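Local coordinates for glutathione S-transferase enzyme with thioredoxin-like domain (Xenorhabdus nematophila, PDB 4L8E), which probably conjugates glutathione to other molecules, as glutathione transferases do, and holds glutathione between a thioredoxin-like domain and an all-helical domain, at residues Gln141-Asn146 / Tyr194-Cys199; Arg166-Leu171 / Glu201-Asn206. All blocks are in the same frame, centred on the assembly; numbering follows the deposited sequence.

Contact 1 (Gln141-Asn146 / Tyr194-Cys199). With GSH (glutathione), chain D; GSH (glutathione), chain B.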
ATOM      1  N   GLN A 141      -1.052 -13.859  -1.442  1.00 17.74           N
ATOM      2  CA  GLN A 141      -0.267 -14.970  -0.895  1.00 17.96           C
ATOM      3  C   GLN A 141      -1.179 -16.183  -0.776  1.00 18.41           C
ATOM      4  O   GLN A 141      -0.759 -17.328  -0.985  1.00 19.82           O
ATOM      5  CB  GLN A 141       0.317 -14.636   0.475  1.00 19.79           C
ATOM      6  CG  GLN A 141       1.127 -13.367   0.523  1.00 16.78           C
ATOM      7  CD  GLN A 141       2.064 -13.219  -0.660  1.00 19.74           C
ATOM      8  OE1 GLN A 141       2.961 -14.033  -0.861  1.00 20.25           O
ATOM      9  NE2 GLN A 141       1.851 -12.163  -1.465  1.00 20.76           N
ATOM     10  N   ASN A 142      -2.433 -15.923  -0.424  1.00 17.90           N
ATOM     11  CA  ASN A 142      -3.467 -16.949  -0.437  1.00 18.73           C
ATOM     12  C   ASN A 142      -3.529 -17.577  -1.822  1.00 20.90           C
ATOM     13  O   ASN A 142      -3.471 -18.811  -1.961  1.00 22.25           O
ATOM     14  CB  ASN A 142      -4.797 -16.342   0.035  1.00 20.51           C
ATOM     15  CG  ASN A 142      -5.965 -17.283  -0.085  1.00 31.17           C
ATOM     16  OD1 ASN A 142      -6.110 -18.019  -1.066  1.00 28.38           O
ATOM     17  ND2 ASN A 142      -6.835 -17.251   0.911  1.00 25.71           N
ATOM     18  N   HIS A 143      -3.597 -16.751  -2.868  1.00 19.37           N
ATOM     19  CA  HIS A 143      -3.617 -17.288  -4.235  1.00 20.70           C
ATOM     20  C   HIS A 143      -2.379 -18.148  -4.479  1.00 23.80           C
ATOM     21  O   HIS A 143      -2.462 -19.247  -5.061  1.00 24.15           O
ATOM     22  CB  HIS A 143      -3.641 -16.152  -5.271  1.00 19.08           C
ATOM     23  CG  HIS A 143      -4.959 -15.443  -5.366  1.00 21.79           C
ATOM     24  ND1 HIS A 143      -5.256 -14.566  -6.391  1.00 25.41           N
ATOM     25  CD2 HIS A 143      -6.063 -15.494  -4.578  1.00 23.65           C
ATOM     26  CE1 HIS A 143      -6.486 -14.097  -6.224  1.00 23.18           C
ATOM     27  NE2 HIS A 143      -6.996 -14.643  -5.137  1.00 24.06           N
ATOM     28  N   HIS A 144      -1.220 -17.647  -4.064  1.00 20.03           N
ATOM     29  CA  HIS A 144       0.027 -18.345  -4.353  1.00 18.70           C
ATOM     30  C   HIS A 144       0.040 -19.709  -3.711  1.00 19.50           C
ATOM     31  O   HIS A 144       0.367 -20.699  -4.369  1.00 20.03           O
ATOM     32  CB  HIS A 144       1.271 -17.562  -3.889  1.00 21.35           C
ATOM     33  CG  HIS A 144       2.548 -18.318  -4.102  1.00 21.21           C
ATOM     34  ND1 HIS A 144       3.106 -18.468  -5.352  1.00 20.74           N
ATOM     35  CD2 HIS A 144       3.331 -19.032  -3.250  1.00 21.61           C
ATOM     36  CE1 HIS A 144       4.201 -19.203  -5.258  1.00 23.57           C
ATOM     37  NE2 HIS A 144       4.352 -19.571  -3.999  1.00 22.62           N
ATOM     38  N   PHE A 145      -0.318 -19.791  -2.424  1.00 18.92           N
ATOM     39  CA  PHE A 145      -0.181 -21.085  -1.759  1.00 20.23           C
ATOM     40  C   PHE A 145      -1.277 -22.082  -2.143  1.00 21.10           C
ATOM     41  O   PHE A 145      -1.173 -23.277  -1.872  1.00 21.70           O
ATOM     42  CB  PHE A 145      -0.009 -20.906  -0.252  1.00 22.45           C
ATOM     43  CG  PHE A 145       1.372 -20.438   0.124  1.00 23.25           C
ATOM     44  CD1 PHE A 145       2.444 -21.324   0.131  1.00 22.91           C
ATOM     45  CD2 PHE A 145       1.603 -19.101   0.439  1.00 19.53           C
ATOM     46  CE1 PHE A 145       3.729 -20.883   0.454  1.00 26.40           C
ATOM     47  CE2 PHE A 145       2.861 -18.654   0.762  1.00 20.51           C
ATOM     48  CZ  PHE A 145       3.933 -19.547   0.775  1.00 23.02           C
ATOM     49  N   ASN A 146      -2.315 -21.601  -2.817  1.00 22.29           N
ATOM     50  CA  ASN A 146      -3.309 -22.509  -3.382  1.00 24.54           C
ATOM     51  C   ASN A 146      -2.788 -23.243  -4.623  1.00 21.81           C
ATOM     52  O   ASN A 146      -3.480 -24.100  -5.160  1.00 24.60           O
ATOM     53  CB  ASN A 146      -4.634 -21.774  -3.653  1.00 31.63           C
ATOM     54  CG  ASN A 146      -5.490 -21.642  -2.390  1.00 44.01           C
ATOM     55  OD1 ASN A 146      -5.468 -22.516  -1.523  1.00 49.18           O
ATOM     56  ND2 ASN A 146      -6.246 -20.552  -2.287  1.00 57.19           N
ATOM     57  N   TYR A 194     -12.598  -4.121  -5.165  1.00 14.40           N
ATOM     58  CA  TYR A 194     -13.485  -5.005  -5.899  1.00 13.85           C
ATOM     59  C   TYR A 194     -12.814  -6.149  -6.673  1.00 12.51           C
ATOM     60  O   TYR A 194     -13.249  -7.280  -6.598  1.00 15.55           O
ATOM     61  CB  TYR A 194     -14.441  -4.212  -6.813  1.00 14.92           C
ATOM     62  CG  TYR A 194     -15.341  -5.083  -7.635  1.00 15.22           C
ATOM     63  CD1 TYR A 194     -16.533  -5.590  -7.115  1.00 15.44           C
ATOM     64  CD2 TYR A 194     -15.004  -5.434  -8.925  1.00 14.95           C
ATOM     65  CE1 TYR A 194     -17.369  -6.396  -7.854  1.00 17.76           C
ATOM     66  CE2 TYR A 194     -15.841  -6.254  -9.681  1.00 17.64           C
ATOM     67  CZ  TYR A 194     -17.015  -6.727  -9.147  1.00 19.94           C
ATOM     68  OH  TYR A 194     -17.822  -7.516  -9.914  1.00 23.13           O
ATOM     69  N   PRO A 195     -11.763  -5.863  -7.452  1.00 14.50           N
ATOM     70  CA  PRO A 195     -11.208  -6.953  -8.260  1.00 15.35           C
ATOM     71  C   PRO A 195     -10.615  -8.078  -7.428  1.00 15.43           C
ATOM     72  O   PRO A 195     -10.559  -9.214  -7.931  1.00 16.10           O
ATOM     73  CB  PRO A 195     -10.122  -6.244  -9.084  1.00 18.44           C
ATOM     74  CG  PRO A 195     -10.577  -4.812  -9.131  1.00 14.87           C
ATOM     75  CD  PRO A 195     -11.170  -4.564  -7.787  1.00 15.34           C
ATOM     76  N   TRP A 196     -10.227  -7.775  -6.198  1.00 17.36           N
ATOM     77  CA  TRP A 196      -9.728  -8.777  -5.267  1.00 14.10           C
ATOM     78  C   TRP A 196     -10.864  -9.515  -4.569  1.00 15.89           C
ATOM     79  O   TRP A 196     -10.858 -10.735  -4.482  1.00 17.51           O
ATOM     80  CB  TRP A 196      -8.787  -8.127  -4.247  1.00 12.37           C
ATOM     81  CG  TRP A 196      -7.396  -7.958  -4.809  1.00 14.36           C
ATOM     82  CD1 TRP A 196      -6.843  -6.821  -5.358  1.00 13.79           C
ATOM     83  CD2 TRP A 196      -6.412  -8.983  -4.943  1.00 13.61           C
ATOM     84  NE1 TRP A 196      -5.565  -7.090  -5.796  1.00 13.76           N
ATOM     85  CE2 TRP A 196      -5.278  -8.404  -5.550  1.00 13.62           C
ATOM     86  CE3 TRP A 196      -6.376 -10.343  -4.606  1.00 14.13           C
ATOM     87  CZ2 TRP A 196      -4.136  -9.138  -5.829  1.00 15.63           C
ATOM     88  CZ3 TRP A 196      -5.260 -11.054  -4.890  1.00 14.45           C
ATOM     89  CH2 TRP A 196      -4.131 -10.452  -5.471  1.00 17.88           C
ATOM     90  N   ALA A 197     -11.859  -8.770  -4.100  1.00 17.02           N
ATOM     91  CA  ALA A 197     -13.015  -9.396  -3.445  1.00 17.93           C
ATOM     92  C   ALA A 197     -13.824 -10.282  -4.399  1.00 18.27           C
ATOM     93  O   ALA A 197     -14.417 -11.267  -3.960  1.00 19.92           O
ATOM     94  CB  ALA A 197     -13.897  -8.339  -2.828  1.00 15.92           C
ATOM     95  N   LYS A 198     -13.844  -9.935  -5.696  1.00 16.34           N
ATOM     96  CA  LYS A 198     -14.526 -10.695  -6.738  1.00 20.84           C
ATOM     97  C   LYS A 198     -13.965 -12.101  -6.843  1.00 19.15           C
ATOM     98  O   LYS A 198     -14.633 -13.033  -7.330  1.00 23.59           O
ATOM     99  CB  LYS A 198     -14.401  -9.954  -8.101  1.00 19.09           C
ATOM    100  CG  LYS A 198     -14.480 -10.817  -9.352  1.00 42.96           C
ATOM    101  CD  LYS A 198     -14.897 -10.007 -10.576  1.00 37.28           C
ATOM    102  CE  LYS A 198     -15.104 -10.894 -11.810  1.00 45.35           C
ATOM    103  NZ  LYS A 198     -13.921 -11.780 -12.065  1.00 61.88           N
ATOM    104  N   CYS A 199     -12.739 -12.264  -6.363  1.00 19.28           N
ATOM    105  CA  CYS A 199     -12.031 -13.523  -6.435  1.00 19.36           C
ATOM    106  C   CYS A 199     -12.167 -14.369  -5.169  1.00 20.23           C
ATOM    107  O   CYS A 199     -11.417 -15.326  -4.990  1.00 22.31           O
ATOM    108  CB  CYS A 199     -10.555 -13.286  -6.739  1.00 23.82           C
ATOM    109  SG  CYS A 199     -10.248 -12.606  -8.404  1.00 26.30           S
TER
HETATM  110  CG1 GSH D 303      -8.815 -12.468 -14.136  1.00 42.21           C
HETATM  111  CD1 GSH D 303      -8.670 -12.414 -12.619  1.00 44.20           C
HETATM  112  OE1 GSH D 303      -9.042 -11.420 -11.997  1.00 28.04           O
HETATM  113  N2  GSH D 303      -8.082 -13.596 -11.961  1.00 47.36           N
HETATM  114  CA2 GSH D 303      -7.867 -13.704 -10.549  1.00 41.15           C
HETATM  115  C2  GSH D 303      -6.374 -13.832 -10.308  1.00 45.58           C
HETATM  116  O2  GSH D 303      -5.965 -14.106  -9.171  1.00 53.94           O
HETATM  117  CB2 GSH D 303      -8.591 -14.881  -9.961  1.00 45.20           C
HETATM  118  SG2 GSH D 303     -10.311 -14.473  -9.741  1.00 49.81           S
HETATM  119  N3  GSH D 303      -5.407 -13.624 -11.392  1.00 43.74           N
HETATM  120  CA3 GSH D 303      -3.974 -13.719 -11.119  1.00 55.11           C
HETATM  121  C3  GSH D 303      -3.475 -15.100 -10.833  1.00 62.61           C
HETATM  122  O31 GSH D 303      -2.342 -15.237 -10.298  1.00 59.17           O
HETATM  123  O32 GSH D 303      -4.155 -16.118 -11.122  1.00 69.76           O
HETATM  124  N1  GSH B 301       5.683 -13.170  -8.576  1.00 25.27           N
HETATM  125  CA1 GSH B 301       4.334 -13.206  -8.152  1.00 27.91           C
HETATM  126  C1  GSH B 301       4.190 -14.231  -7.061  1.00 43.39           C
HETATM  127  O11 GSH B 301       5.000 -15.207  -6.992  1.00 37.00           O
HETATM  128  O12 GSH B 301       3.241 -14.126  -6.219  1.00 37.30           O
HETATM  129  CB1 GSH B 301       3.481 -13.587  -9.300  1.00 23.03           C
HETATM  130  CG1 GSH B 301       2.009 -13.671  -8.951  1.00 23.10           C
HETATM  131  CD1 GSH B 301       1.377 -12.298  -8.848  1.00 21.86           C
HETATM  132  OE1 GSH B 301       1.853 -11.346  -9.426  1.00 22.69           O
HETATM  133  N2  GSH B 301       0.194 -12.159  -8.021  1.00 21.84           N
HETATM  134  CA2 GSH B 301      -0.459 -10.899  -7.881  1.00 18.94           C
HETATM  135  C2  GSH B 301      -0.388 -10.506  -6.413  1.00 17.37           C
HETATM  136  O2  GSH B 301      -0.415 -11.328  -5.485  1.00 19.79           O
HETATM  137  CB2 GSH B 301      -1.885 -10.968  -8.287  1.00 22.49           C
HETATM  138  SG2 GSH B 301      -2.033 -11.253 -10.058  1.00 30.91           S
HETATM  139  N3  GSH B 301      -0.253  -9.129  -6.083  1.00 17.63           N
HETATM  140  CA3 GSH B 301      -0.179  -8.765  -4.689  1.00 17.61           C
HETATM  141  C3  GSH B 301      -0.717  -7.402  -4.511  1.00 18.65           C
HETATM  142  O31 GSH B 301      -1.594  -6.971  -5.303  1.00 17.29           O
HETATM  143  O32 GSH B 301      -0.272  -6.696  -3.561  1.00 17.48           O

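Contact 2 (Arg166-Leu171 / Glu201-Asn206)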
ATOM      1  N   ARG A 166      -9.716 -12.710   8.286  1.00 17.08           N
ATOM      2  CA  ARG A 166      -9.654 -11.479   9.083  1.00 15.29           C
ATOM      3  C   ARG A 166      -9.935 -10.245   8.235  1.00 16.10           C
ATOM      4  O   ARG A 166     -10.650  -9.326   8.644  1.00 16.28           O
ATOM      5  CB  ARG A 166      -8.286 -11.316   9.728  1.00 15.33           C
ATOM      6  CG  ARG A 166      -8.223 -10.210  10.777  1.00 15.87           C
ATOM      7  CD  ARG A 166      -6.795  -9.908  11.201  1.00 16.26           C
ATOM      8  NE  ARG A 166      -6.050  -9.303  10.121  1.00 17.30           N
ATOM      9  CZ  ARG A 166      -6.140  -8.027   9.752  1.00 20.60           C
ATOM     10  NH1 ARG A 166      -6.875  -7.168  10.459  1.00 17.24           N
ATOM     11  NH2 ARG A 166      -5.445  -7.596   8.688  1.00 18.58           N
ATOM     12  N   LEU A 167      -9.322 -10.222   7.073  1.00 16.34           N
ATOM     13  CA  LEU A 167      -9.500  -9.127   6.122  1.00 16.01           C
ATOM     14  C   LEU A 167     -10.933  -8.980   5.634  1.00 15.52           C
ATOM     15  O   LEU A 167     -11.467  -7.847   5.565  1.00 16.12           O
ATOM     16  CB  LEU A 167      -8.544  -9.331   4.945  1.00 15.04           C
ATOM     17  CG  LEU A 167      -7.089  -9.057   5.311  1.00 14.72           C
ATOM     18  CD1 LEU A 167      -6.172  -9.692   4.281  1.00 18.39           C
ATOM     19  CD2 LEU A 167      -6.798  -7.580   5.421  1.00 16.70           C
ATOM     20  N   TYR A 168     -11.578 -10.101   5.303  1.00 15.87           N
ATOM     21  CA  TYR A 168     -12.977 -10.051   4.891  1.00 18.71           C
ATOM     22  C   TYR A 168     -13.868  -9.582   6.043  1.00 19.42           C
ATOM     23  O   TYR A 168     -14.855  -8.889   5.841  1.00 16.72           O
ATOM     24  CB  TYR A 168     -13.454 -11.393   4.312  1.00 16.34           C
ATOM     25  CG  TYR A 168     -13.180 -11.511   2.812  1.00 17.92           C
ATOM     26  CD1 TYR A 168     -11.953 -11.967   2.341  1.00 18.88           C
ATOM     27  CD2 TYR A 168     -14.139 -11.148   1.873  1.00 18.74           C
ATOM     28  CE1 TYR A 168     -11.688 -12.061   0.992  1.00 16.60           C
ATOM     29  CE2 TYR A 168     -13.883 -11.249   0.522  1.00 18.40           C
ATOM     30  CZ  TYR A 168     -12.661 -11.702   0.085  1.00 16.10           C
ATOM     31  OH  TYR A 168     -12.442 -11.783  -1.261  1.00 18.98           O
ATOM     32  N   LYS A 169     -13.496  -9.945   7.258  1.00 15.68           N
ATOM     33  CA  LYS A 169     -14.251  -9.519   8.438  1.00 16.42           C
ATOM     34  C   LYS A 169     -14.125  -8.002   8.640  1.00 16.40           C
ATOM     35  O   LYS A 169     -15.119  -7.322   8.903  1.00 18.79           O
ATOM     36  CB  LYS A 169     -13.776 -10.264   9.677  1.00 17.78           C
ATOM     37  CG  LYS A 169     -14.473  -9.830  10.941  1.00 24.80           C
ATOM     38  CD  LYS A 169     -13.883 -10.546  12.164  1.00 31.23           C
ATOM     39  CE  LYS A 169     -14.763 -10.372  13.388  1.00 44.58           C
ATOM     40  NZ  LYS A 169     -14.072 -10.829  14.624  1.00 44.76           N
ATOM     41  N   VAL A 170     -12.921  -7.471   8.467  1.00 15.35           N
ATOM     42  CA  VAL A 170     -12.705  -6.024   8.538  1.00 14.26           C
ATOM     43  C   VAL A 170     -13.557  -5.335   7.464  1.00 15.52           C
ATOM     44  O   VAL A 170     -14.229  -4.330   7.724  1.00 16.64           O
ATOM     45  CB  VAL A 170     -11.207  -5.693   8.377  1.00 14.32           C
ATOM     46  CG1 VAL A 170     -10.990  -4.196   8.114  1.00 16.50           C
ATOM     47  CG2 VAL A 170     -10.417  -6.119   9.635  1.00 18.01           C
ATOM     48  N   LEU A 171     -13.480  -5.854   6.249  1.00 17.34           N
ATOM     49  CA  LEU A 171     -14.234  -5.279   5.144  1.00 16.60           C
ATOM     50  C   LEU A 171     -15.734  -5.306   5.434  1.00 17.30           C
ATOM     51  O   LEU A 171     -16.452  -4.294   5.271  1.00 17.02           O
ATOM     52  CB  LEU A 171     -13.893  -6.038   3.859  1.00 16.69           C
ATOM     53  CG  LEU A 171     -14.573  -5.577   2.567  1.00 17.59           C
ATOM     54  CD1 LEU A 171     -14.151  -4.164   2.264  1.00 17.33           C
ATOM     55  CD2 LEU A 171     -14.258  -6.517   1.430  1.00 16.83           C
ATOM     56  N   GLU A 201     -13.994 -16.862  -4.303  1.00 24.16           N
ATOM     57  CA  GLU A 201     -14.078 -18.303  -4.453  1.00 26.95           C
ATOM     58  C   GLU A 201     -12.675 -18.940  -4.590  1.00 29.41           C
ATOM     59  O   GLU A 201     -12.410 -20.036  -4.074  1.00 29.47           O
ATOM     60  CB  GLU A 201     -14.980 -18.661  -5.660  1.00 29.16           C
ATOM     61  CG  GLU A 201     -15.300 -20.136  -5.745  1.00 47.00           C
ATOM     62  CD  GLU A 201     -16.562 -20.455  -6.549  1.00 54.79           C
ATOM     63  OE1 GLU A 201     -17.309 -19.525  -6.928  1.00 52.99           O
ATOM     64  OE2 GLU A 201     -16.805 -21.656  -6.788  1.00 63.23           O
ATOM     65  N   HIS A 202     -11.794 -18.255  -5.310  1.00 27.47           N
ATOM     66  CA  HIS A 202     -10.427 -18.715  -5.513  1.00 30.73           C
ATOM     67  C   HIS A 202      -9.651 -18.691  -4.203  1.00 34.43           C
ATOM     68  O   HIS A 202      -8.700 -19.447  -4.024  1.00 37.31           O
ATOM     69  CB  HIS A 202      -9.706 -17.813  -6.512  1.00 31.25           C
ATOM     70  CG  HIS A 202      -8.424 -18.389  -7.016  1.00 53.22           C
ATOM     71  ND1 HIS A 202      -8.309 -18.955  -8.264  1.00 71.63           N
ATOM     72  CD2 HIS A 202      -7.211 -18.516  -6.426  1.00 65.02           C
ATOM     73  CE1 HIS A 202      -7.071 -19.395  -8.432  1.00 77.88           C
ATOM     74  NE2 HIS A 202      -6.388 -19.140  -7.331  1.00 72.04           N
ATOM     75  N   GLN A 203     -10.061 -17.790  -3.315  1.00 27.03           N
ATOM     76  CA  GLN A 203      -9.431 -17.624  -2.011  1.00 25.14           C
ATOM     77  C   GLN A 203     -10.030 -18.579  -0.992  1.00 26.54           C
ATOM     78  O   GLN A 203      -9.640 -18.588   0.169  1.00 25.97           O
ATOM     79  CB  GLN A 203      -9.609 -16.188  -1.533  1.00 20.49           C
ATOM     80  CG  GLN A 203      -8.864 -15.152  -2.370  1.00 20.28           C
ATOM     81  CD  GLN A 203      -9.585 -13.834  -2.483  1.00 18.48           C
ATOM     82  OE1 GLN A 203     -10.473 -13.526  -1.693  1.00 20.80           O
ATOM     83  NE2 GLN A 203      -9.215 -13.037  -3.473  1.00 19.45           N
ATOM     84  N   LYS A 204     -10.979 -19.400  -1.445  1.00 26.70           N
ATOM     85  CA  LYS A 204     -11.671 -20.353  -0.588  1.00 26.25           C
ATOM     86  C   LYS A 204     -12.402 -19.660   0.562  1.00 27.28           C
ATOM     87  O   LYS A 204     -12.577 -20.243   1.646  1.00 31.50           O
ATOM     88  CB  LYS A 204     -10.707 -21.404  -0.046  1.00 28.51           C
ATOM     89  CG  LYS A 204     -10.016 -22.209  -1.122  1.00 40.19           C
ATOM     90  CD  LYS A 204      -9.008 -23.160  -0.507  1.00 54.91           C
ATOM     91  CE  LYS A 204      -8.835 -24.411  -1.334  1.00 62.08           C
ATOM     92  NZ  LYS A 204      -8.185 -24.130  -2.634  1.00 64.11           N
ATOM     93  N   ILE A 205     -12.846 -18.436   0.308  1.00 25.25           N
ATOM     94  CA  ILE A 205     -13.636 -17.677   1.262  1.00 25.10           C
ATOM     95  C   ILE A 205     -15.136 -17.999   1.136  1.00 30.06           C
ATOM     96  O   ILE A 205     -15.694 -17.992   0.039  1.00 32.62           O
ATOM     97  CB  ILE A 205     -13.390 -16.169   1.068  1.00 24.60           C
ATOM     98  CG1 ILE A 205     -12.054 -15.749   1.691  1.00 23.81           C
ATOM     99  CG2 ILE A 205     -14.533 -15.325   1.628  1.00 26.03           C
ATOM    100  CD1 ILE A 205     -12.042 -15.789   3.215  1.00 23.71           C
ATOM    101  N   ASN A 206     -15.784 -18.276   2.260  1.00 30.01           N
ATOM    102  CA  ASN A 206     -17.238 -18.451   2.290  1.00 30.94           C
ATOM    103  C   ASN A 206     -17.911 -17.104   2.425  1.00 31.52           C
ATOM    104  O   ASN A 206     -17.954 -16.508   3.502  1.00 30.95           O
ATOM    105  CB  ASN A 206     -17.681 -19.355   3.440  1.00 30.26           C
ATOM    106  CG  ASN A 206     -19.199 -19.559   3.477  1.00 35.17           C
ATOM    107  OD1 ASN A 206     -19.919 -19.118   2.582  1.00 38.51           O
ATOM    108  ND2 ASN A 206     -19.680 -20.218   4.514  1.00 43.38           N
TER

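Contact 1 (Gln141-Asn146 / Tyr194-Cys199)
His143, near the end of helix 118-145, reaches across to Trp196 and Cys199 of segment 194-199, and all three side chains are buried. The aromatic contact comes first. His143 CE1 lies 3.5 Å from Trp196 CZ3, so the outer corner of the indole sits over one face of the imidazole. The two planes meet at 37°, with 5.2 Å between the centroids of the imidazole and the six-membered indole ring. The CA-CB bond of His143 already points toward 194-199; with CG beside the backbone N (chi1 -73°), the imidazole comes to lie with CE1 against the indole corner. The cysteine adds a loose van der Waals contact: its CB comes to the edge of the same imidazole, 4.1 Å from His143 NE2. Both segments belong to the helical C-terminal half of the glutathione transferase fold, and their side chains here line the cleft that this half forms with the thioredoxin-like half. Two glutathiones lie against these side chains. His143 ND1 is 2.9 Å from O2 of the chain D glutathione, whose pocket also includes Cys199; the two sulfurs are modelled too close together, and their relation is doubtful. The other glutathione, chain B, comes to the edge of the indole with its C2 in the ring plane: Trp196 CH2 is 3.6 Å from its CB2 and Trp196 CZ2 is 3.4 Å from its O31. The indole NE1 is bonded to Asn38 OD1 on helix 37-49, which ties the tryptophan to the thioredoxin-like half. The other imidazole nitrogen, His143 NE2, is hydrogen-bonded to the side-chain amide of Gln203. Within 194-199 the helix is kinked at Pro195 and Trp196, and Cys199 N bonds to Trp196 O at 3.1 Å.

Contact 2 (Arg166-Leu171 / Glu201-Asn206)
Gln203 turns its CG beside its own backbone N and then bends at the next bond (chi2 146°), which swings its amide round to the hydroxyl of Tyr168. Ile205, two residues on, has CG2 anti to its backbone N and CG1 on the other branch, beside that N, and both branches are brought against the tyrosine ring. One hydrogen bond joins the segments: Tyr168 OH donates to Gln203 OE1 at 2.7 Å, in the carbonyl plane and onto a lone pair, with a C=O to donor angle of 143°. OE1 thus comes to the edge of the ring near its hydroxyl end, while the amide plane is tilted 51° from the ring. The apolar part is a CH-pi contact, with Ile205 CG2 standing 4.1 Å from the centroid of the Tyr168 ring, almost exactly on the ring normal. Closer to the rim, Ile205 CG1 lies 3.8 Å from Tyr168 CE1. One side chain therefore settles on a face of the phenol and the other grips its hydroxyl, which together should limit turning of the ring. A weak bond runs from the same hydroxyl to Ala197 O, which would have to share its single proton, and the ring meets that of Phe135 on helix 118-145. The segment 201-206 is brought round by a type I turn from Glu201 to Lys204, with Lys204 N bonded to Glu201 O at 3.1 Å. Here a buried tyrosine of helix 154-175 secures the loop between helices 188-197 and 211-221 in the helical C-terminal domain of the glutathione transferase fold.

How the contacts relate
The two contacts have centres about 9 Å apart and meet through Gln203, which belongs to contact 2 but also bonds to both segments of contact 1. Its NE2 lies 3.0 Å from Trp196 O, probably as a hydrogen bond, and its backbone O lies 3.2 Å from Asn142 ND2, also a probable one. With OE1 on Tyr168 and NE2 on Trp196 O and His143 NE2, both ends of the amide are held, and Gln203 probably serves as a second-shell residue positioning His143, which sits at the glutathione pocket. The side chain of Gln203 itself is about 7 Å from a bound glutathione. The segments alternate along the chain, and both contacts reach the second subunit.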